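Local coordinates for MupZ (Pseudomonas fluorescens, PDB 6FXD), which probably acts as an epoxide hydrolase that, together with a Rieske oxygenase, builds the oxygen heterocycle of the antibiotic mupirocin, at residues Tyr43-Glu54 / Asn87-Leu98. Sequence-based numbering, arbitrary orientation.
Sequences YCAVFIEKTSKE and NIAELNSEAFHL
N87 and E54 meet because each first torsion turns its side chain toward the other segment: CG of N87 lies anti to its own N (chi1 -178°), while E54 has CG anti to its carbonyl carbon and runs extended beyond it. ND2 of N87 then grips two acceptors. N87 ND2 donates to the anti lone pair of E54 OE2 at 2.8 Å, the carboxylate and amide planes nearly perpendicular; ND2 also reaches K50 O at 3.2 Å, from above the carbonyl plane. H84 also bonds E54 OE2, so this oxygen of the buried E54 has two hydrogen-bond partners. An alanine at N87 is likely to leave K50 O without this donor and E54 OE2 with the bond to H84 alone of these two. Further along, F47 slides past L91, whose CB sits over one ring face, 4.3 Å from the centroid; CG1 of I88 closes on F47 CD2 at 3.5 Å, and A95 CB lies at the ring edge. That same methyl covers a face of the Y43 ring, whose CD2 lies 3.6 Å from L98 CD1. F47 and T51 also rest on strand 57-65; the contact packs two helices antiparallel, their short segments 170° apart, on the sheet of a ferredoxin-like alpha+beta fold.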
ATOM      1  N   TYR A  43      29.396 -25.040 -10.881  1.00 22.80           N
ATOM      2  CA  TYR A  43      29.419 -24.373  -9.583  1.00 22.67           C
ATOM      3  C   TYR A  43      28.036 -23.925  -9.140  1.00 21.90           C
ATOM      4  O   TYR A  43      27.818 -23.690  -7.957  1.00 22.48           O
ATOM      5  CB  TYR A  43      30.367 -23.186  -9.598  1.00 24.21           C
ATOM      6  CG  TYR A  43      31.728 -23.536  -9.132  1.00 26.14           C
ATOM      7  CD1 TYR A  43      31.982 -23.696  -7.784  1.00 28.58           C
ATOM      8  CD2 TYR A  43      32.754 -23.731 -10.035  1.00 27.52           C
ATOM      9  CE1 TYR A  43      33.246 -24.033  -7.341  1.00 28.73           C
ATOM     10  CE2 TYR A  43      34.026 -24.069  -9.601  1.00 29.37           C
ATOM     11  CZ  TYR A  43      34.260 -24.217  -8.255  1.00 29.65           C
ATOM     12  OH  TYR A  43      35.528 -24.544  -7.821  1.00 33.44           O
ATOM     13  N   CYS A  44      27.119 -23.703 -10.082  1.00 22.10           N
ATOM     14  CA  CYS A  44      25.774 -23.307  -9.685  1.00 21.34           C
ATOM     15  C   CYS A  44      25.155 -24.316  -8.726  1.00 21.19           C
ATOM     16  O   CYS A  44      24.419 -23.928  -7.814  1.00 22.41           O
ATOM     17  CB  CYS A  44      24.887 -23.148 -10.906  1.00 21.50           C
ATOM     18  SG  CYS A  44      25.186 -21.595 -11.843  1.00 25.98           S
ATOM     19  N   ALA A  45      25.471 -25.618  -8.892  1.00 21.27           N
ATOM     20  CA  ALA A  45      24.956 -26.632  -7.976  1.00 21.08           C
ATOM     21  C   ALA A  45      25.511 -26.427  -6.576  1.00 21.81           C
ATOM     22  O   ALA A  45      24.805 -26.622  -5.583  1.00 21.15           O
ATOM     23  CB  ALA A  45      25.324 -28.029  -8.479  1.00 22.78           C
ATOM     24  N   VAL A  46      26.775 -26.004  -6.489  1.00 20.02           N
ATOM     25  CA  VAL A  46      27.392 -25.729  -5.200  1.00 20.13           C
ATOM     26  C   VAL A  46      26.726 -24.527  -4.531  1.00 19.74           C
ATOM     27  O   VAL A  46      26.432 -24.552  -3.326  1.00 21.28           O
ATOM     28  CB  VAL A  46      28.910 -25.537  -5.385  1.00 20.64           C
ATOM     29  CG1 VAL A  46      29.597 -25.172  -4.066  1.00 23.89           C
ATOM     30  CG2 VAL A  46      29.542 -26.782  -6.014  1.00 20.66           C
ATOM     31  N   PHE A  47      26.472 -23.453  -5.300  1.00 18.90           N
ATOM     32  CA  PHE A  47      25.843 -22.287  -4.700  1.00 20.11           C
ATOM     33  C   PHE A  47      24.409 -22.572  -4.289  1.00 19.74           C
ATOM     34  O   PHE A  47      23.958 -22.081  -3.254  1.00 20.45           O
ATOM     35  CB  PHE A  47      25.874 -21.124  -5.679  1.00 20.00           C
ATOM     36  CG  PHE A  47      27.172 -20.393  -5.694  1.00 23.17           C
ATOM     37  CD1 PHE A  47      28.276 -20.945  -6.321  1.00 25.83           C
ATOM     38  CD2 PHE A  47      27.297 -19.179  -5.059  1.00 25.82           C
ATOM     39  CE1 PHE A  47      29.488 -20.281  -6.323  1.00 29.06           C
ATOM     40  CE2 PHE A  47      28.498 -18.502  -5.075  1.00 29.05           C
ATOM     41  CZ  PHE A  47      29.598 -19.066  -5.710  1.00 29.90           C
ATOM     42  N   ILE A  48      23.682 -23.370  -5.078  1.00 19.32           N
ATOM     43  CA  ILE A  48      22.314 -23.723  -4.713  1.00 21.03           C
ATOM     44  C   ILE A  48      22.294 -24.547  -3.428  1.00 22.57           C
ATOM     45  O   ILE A  48      21.458 -24.343  -2.543  1.00 22.71           O
ATOM     46  CB  ILE A  48      21.619 -24.464  -5.869  1.00 22.10           C
ATOM     47  CG1 ILE A  48      21.326 -23.492  -7.016  1.00 23.20           C
ATOM     48  CG2 ILE A  48      20.355 -25.116  -5.379  1.00 24.68           C
ATOM     49  CD1 ILE A  48      21.084 -24.170  -8.336  1.00 23.74           C
ATOM     50  N   GLU A  49      23.193 -25.521  -3.316  1.00 23.10           N
ATOM     51  CA  GLU A  49      23.189 -26.322  -2.103  1.00 23.29           C
ATOM     52  C   GLU A  49      23.444 -25.464  -0.876  1.00 23.48           C
ATOM     53  O   GLU A  49      22.800 -25.645   0.170  1.00 24.32           O
ATOM     54  CB  GLU A  49      24.258 -27.401  -2.227  1.00 24.34           C
ATOM     55  CG  GLU A  49      24.174 -28.514  -1.152  1.00 27.24           C
ATOM     56  CD  GLU A  49      24.787 -28.137   0.188  1.00 30.90           C
ATOM     57  OE1 GLU A  49      25.735 -27.326   0.214  1.00 30.90           O
ATOM     58  OE2 GLU A  49      24.325 -28.691   1.219  1.00 32.10           O
ATOM     59  N   LYS A  50      24.420 -24.561  -0.967  1.00 22.74           N
ATOM     60  CA  LYS A  50      24.757 -23.720   0.175  1.00 24.35           C
ATOM     61  C   LYS A  50      23.587 -22.813   0.543  1.00 23.98           C
ATOM     62  O   LYS A  50      23.246 -22.671   1.720  1.00 24.98           O
ATOM     63  CB  LYS A  50      25.996 -22.896  -0.180  1.00 27.55           C
ATOM     64  CG  LYS A  50      26.646 -22.149   0.971  1.00 35.28           C
ATOM     65  CD  LYS A  50      27.380 -23.073   1.918  1.00 41.51           C
ATOM     66  CE  LYS A  50      28.031 -22.269   3.036  1.00 47.29           C
ATOM     67  NZ  LYS A  50      28.200 -23.054   4.296  1.00 50.03           N
ATOM     68  N   THR A  51      22.940 -22.227  -0.470  1.00 21.05           N
ATOM     69  CA  THR A  51      21.864 -21.268  -0.217  1.00 20.16           C
ATOM     70  C   THR A  51      20.597 -21.958   0.271  1.00 23.47           C
ATOM     71  O   THR A  51      19.805 -21.351   0.997  1.00 25.26           O
ATOM     72  CB  THR A  51      21.622 -20.469  -1.499  1.00 21.36           C
ATOM     73  OG1 THR A  51      22.840 -19.825  -1.865  1.00 22.12           O
ATOM     74  CG2 THR A  51      20.543 -19.434  -1.314  1.00 21.99           C
ATOM     75  N   SER A  52      20.414 -23.235  -0.065  1.00 25.30           N
ATOM     76  CA  SER A  52      19.184 -23.928   0.301  1.00 29.68           C
ATOM     77  C   SER A  52      19.029 -24.118   1.800  1.00 30.28           C
ATOM     78  O   SER A  52      17.918 -24.422   2.252  1.00 33.60           O
ATOM     79  CB  SER A  52      19.089 -25.294  -0.391  1.00 30.69           C
ATOM     80  OG  SER A  52      19.989 -26.235   0.163  1.00 32.16           O
ATOM     81  N   LYS A  53      20.095 -23.947   2.576  1.00 29.39           N
ATOM     82  CA  LYS A  53      20.033 -24.063   4.024  1.00 30.58           C
ATOM     83  C   LYS A  53      19.697 -22.744   4.714  1.00 28.92           C
ATOM     84  O   LYS A  53      19.632 -22.704   5.945  1.00 32.10           O
ATOM     85  CB  LYS A  53      21.352 -24.624   4.553  1.00 35.34           C
ATOM     86  CG  LYS A  53      21.571 -26.056   4.107  1.00 42.57           C
ATOM     87  CD  LYS A  53      22.888 -26.231   3.393  1.00 49.52           C
ATOM     88  CE  LYS A  53      23.901 -26.846   4.328  1.00 53.77           C
ATOM     89  NZ  LYS A  53      25.193 -27.072   3.640  1.00 55.97           N
ATOM     90  N   GLU A  54      19.495 -21.670   3.957  1.00 26.70           N
ATOM     91  CA  GLU A  54      19.144 -20.379   4.544  1.00 25.52           C
ATOM     92  C   GLU A  54      17.647 -20.311   4.816  1.00 27.56           C
ATOM     93  O   GLU A  54      16.848 -20.362   3.862  1.00 26.22           O
ATOM     94  CB  GLU A  54      19.525 -19.241   3.604  1.00 26.48           C
ATOM     95  CG  GLU A  54      21.021 -19.146   3.312  1.00 27.51           C
ATOM     96  CD  GLU A  54      21.332 -18.175   2.186  1.00 27.61           C
ATOM     97  OE1 GLU A  54      20.452 -17.329   1.851  1.00 28.89           O
ATOM     98  OE2 GLU A  54      22.459 -18.251   1.648  1.00 27.47           O
ATOM     99  N   ASN A  87      26.623 -15.918   4.205  1.00 26.67           N
ATOM    100  CA  ASN A  87      26.702 -17.364   3.997  1.00 26.76           C
ATOM    101  C   ASN A  87      27.565 -17.702   2.789  1.00 27.67           C
ATOM    102  O   ASN A  87      28.337 -18.675   2.807  1.00 30.91           O
ATOM    103  CB  ASN A  87      25.285 -17.917   3.804  1.00 25.90           C
ATOM    104  CG  ASN A  87      25.243 -19.433   3.633  1.00 29.79           C
ATOM    105  OD1 ASN A  87      25.922 -20.169   4.345  1.00 30.85           O
ATOM    106  ND2 ASN A  87      24.405 -19.900   2.715  1.00 29.75           N
ATOM    107  N   ILE A  88      27.452 -16.902   1.729  1.00 27.71           N
ATOM    108  CA  ILE A  88      28.050 -17.209   0.442  1.00 31.51           C
ATOM    109  C   ILE A  88      29.406 -16.557   0.253  1.00 31.73           C
ATOM    110  O   ILE A  88      30.047 -16.779  -0.780  1.00 35.04           O
ATOM    111  CB  ILE A  88      27.075 -16.816  -0.692  1.00 34.93           C
ATOM    112  CG1 ILE A  88      27.143 -17.835  -1.829  1.00 39.15           C
ATOM    113  CG2 ILE A  88      27.305 -15.360  -1.150  1.00 37.15           C
ATOM    114  CD1 ILE A  88      26.357 -19.097  -1.532  1.00 39.31           C
ATOM    115  N   ALA A  89      29.872 -15.770   1.230  1.00 31.66           N
ATOM    116  CA  ALA A  89      31.066 -14.957   1.020  1.00 34.30           C
ATOM    117  C   ALA A  89      32.252 -15.816   0.624  1.00 37.65           C
ATOM    118  O   ALA A  89      32.975 -15.493  -0.329  1.00 37.49           O
ATOM    119  CB  ALA A  89      31.375 -14.152   2.281  1.00 36.69           C
ATOM    120  N   GLU A  90      32.451 -16.926   1.335  1.00 39.86           N
ATOM    121  CA  GLU A  90      33.583 -17.798   1.061  1.00 45.46           C
ATOM    122  C   GLU A  90      33.488 -18.428  -0.325  1.00 46.29           C
ATOM    123  O   GLU A  90      34.492 -18.490  -1.046  1.00 44.96           O
ATOM    124  CB  GLU A  90      33.685 -18.857   2.153  1.00 53.19           C
ATOM    125  CG  GLU A  90      34.095 -18.306   3.497  1.00 60.53           C
ATOM    126  CD  GLU A  90      32.913 -18.157   4.426  1.00 68.72           C
ATOM    127  OE1 GLU A  90      31.958 -18.949   4.282  1.00 71.43           O
ATOM    128  OE2 GLU A  90      32.929 -17.260   5.294  1.00 72.01           O
ATOM    129  N   LEU A  91      32.298 -18.913  -0.706  1.00 44.42           N
ATOM    130  CA  LEU A  91      32.116 -19.503  -2.032  1.00 44.98           C
ATOM    131  C   LEU A  91      32.305 -18.467  -3.130  1.00 46.44           C
ATOM    132  O   LEU A  91      32.912 -18.753  -4.169  1.00 47.55           O
ATOM    133  CB  LEU A  91      30.720 -20.113  -2.150  1.00 45.33           C
ATOM    134  CG  LEU A  91      30.539 -21.554  -1.691  1.00 45.88           C
ATOM    135  CD1 LEU A  91      29.094 -21.966  -1.884  1.00 46.10           C
ATOM    136  CD2 LEU A  91      31.469 -22.464  -2.468  1.00 46.41           C
ATOM    137  N   ASN A  92      31.759 -17.264  -2.930  1.00 46.04           N
ATOM    138  CA  ASN A  92      31.916 -16.198  -3.910  1.00 49.07           C
ATOM    139  C   ASN A  92      33.388 -15.957  -4.214  1.00 50.31           C
ATOM    140  O   ASN A  92      33.793 -15.842  -5.378  1.00 48.69           O
ATOM    141  CB  ASN A  92      31.265 -14.924  -3.366  1.00 51.63           C
ATOM    142  CG  ASN A  92      31.513 -13.716  -4.247  1.00 57.75           C
ATOM    143  OD1 ASN A  92      30.908 -13.578  -5.309  1.00 63.61           O
ATOM    144  ND2 ASN A  92      32.391 -12.824  -3.803  1.00 58.01           N
ATOM    145  N   SER A  93      34.210 -15.910  -3.167  1.00 51.09           N
ATOM    146  CA  SER A  93      35.630 -15.644  -3.342  1.00 54.91           C
ATOM    147  C   SER A  93      36.381 -16.773  -4.042  1.00 54.37           C
ATOM    148  O   SER A  93      37.434 -16.516  -4.631  1.00 54.84           O
ATOM    149  CB  SER A  93      36.279 -15.297  -2.004  1.00 59.12           C
ATOM    150  OG  SER A  93      37.610 -14.853  -2.193  1.00 62.16           O
ATOM    151  N   GLU A  94      35.890 -18.011  -4.008  1.00 54.37           N
ATOM    152  CA  GLU A  94      36.689 -19.016  -4.701  1.00 52.58           C
ATOM    153  C   GLU A  94      36.247 -19.267  -6.140  1.00 49.25           C
ATOM    154  O   GLU A  94      37.078 -19.623  -6.979  1.00 48.70           O
ATOM    155  CB  GLU A  94      36.811 -20.312  -3.891  1.00 54.16           C
ATOM    156  CG  GLU A  94      36.908 -20.113  -2.439  1.00 61.24           C
ATOM    157  CD  GLU A  94      38.146 -19.371  -1.941  1.00 67.27           C
ATOM    158  OE1 GLU A  94      38.753 -18.557  -2.664  1.00 68.84           O
ATOM    159  OE2 GLU A  94      38.501 -19.564  -0.765  1.00 75.57           O
ATOM    160  N   ALA A  95      34.958 -19.128  -6.443  1.00 46.13           N
ATOM    161  CA  ALA A  95      34.508 -19.169  -7.830  1.00 45.58           C
ATOM    162  C   ALA A  95      34.590 -17.810  -8.510  1.00 41.78           C
ATOM    163  O   ALA A  95      34.124 -17.665  -9.651  1.00 43.23           O
ATOM    164  CB  ALA A  95      33.090 -19.744  -7.935  1.00 44.84           C
ATOM    165  N   PHE A  96      35.165 -16.821  -7.825  1.00 44.36           N
ATOM    166  CA  PHE A  96      35.316 -15.438  -8.263  1.00 45.02           C
ATOM    167  C   PHE A  96      35.776 -15.322  -9.710  1.00 39.84           C
ATOM    168  O   PHE A  96      35.368 -14.397 -10.415  1.00 38.35           O
ATOM    169  CB  PHE A  96      36.324 -14.747  -7.334  1.00 48.24           C
ATOM    170  CG  PHE A  96      36.391 -13.242  -7.476  1.00 51.91           C
ATOM    171  CD1 PHE A  96      35.398 -12.431  -6.950  1.00 54.38           C
ATOM    172  CD2 PHE A  96      37.477 -12.646  -8.088  1.00 51.42           C
ATOM    173  CE1 PHE A  96      35.473 -11.048  -7.062  1.00 56.12           C
ATOM    174  CE2 PHE A  96      37.559 -11.266  -8.203  1.00 53.42           C
ATOM    175  CZ  PHE A  96      36.554 -10.466  -7.689  1.00 54.42           C
ATOM    176  N   HIS A  97      36.599 -16.258 -10.173  1.00 38.27           N
ATOM    177  CA  HIS A  97      37.334 -16.070 -11.417  1.00 38.37           C
ATOM    178  C   HIS A  97      36.580 -16.517 -12.666  1.00 32.63           C
ATOM    179  O   HIS A  97      37.075 -16.302 -13.776  1.00 32.37           O
ATOM    180  CB  HIS A  97      38.704 -16.753 -11.325  1.00 46.59           C
ATOM    181  CG  HIS A  97      39.594 -16.160 -10.278  1.00 55.17           C
ATOM    182  ND1 HIS A  97      40.056 -14.865 -10.343  1.00 58.56           N
ATOM    183  CD2 HIS A  97      40.086 -16.678  -9.128  1.00 59.20           C
ATOM    184  CE1 HIS A  97      40.806 -14.612  -9.283  1.00 61.26           C
ATOM    185  NE2 HIS A  97      40.840 -15.696  -8.530  1.00 61.23           N
ATOM    186  N   LEU A  98      35.389 -17.097 -12.524  1.00 26.99           N
ATOM    187  CA  LEU A  98      34.698 -17.674 -13.673  1.00 25.82           C
ATOM    188  C   LEU A  98      33.879 -16.664 -14.468  1.00 26.42           C
ATOM    189  O   LEU A  98      33.526 -16.949 -15.618  1.00 27.87           O
ATOM    190  CB  LEU A  98      33.796 -18.827 -13.215  1.00 28.29           C
ATOM    191  CG  LEU A  98      34.581 -20.011 -12.664  1.00 30.10           C
ATOM    192  CD1 LEU A  98      33.590 -21.071 -12.254  1.00 31.50           C
ATOM    193  CD2 LEU A  98      35.573 -20.525 -13.707  1.00 30.76           C
TER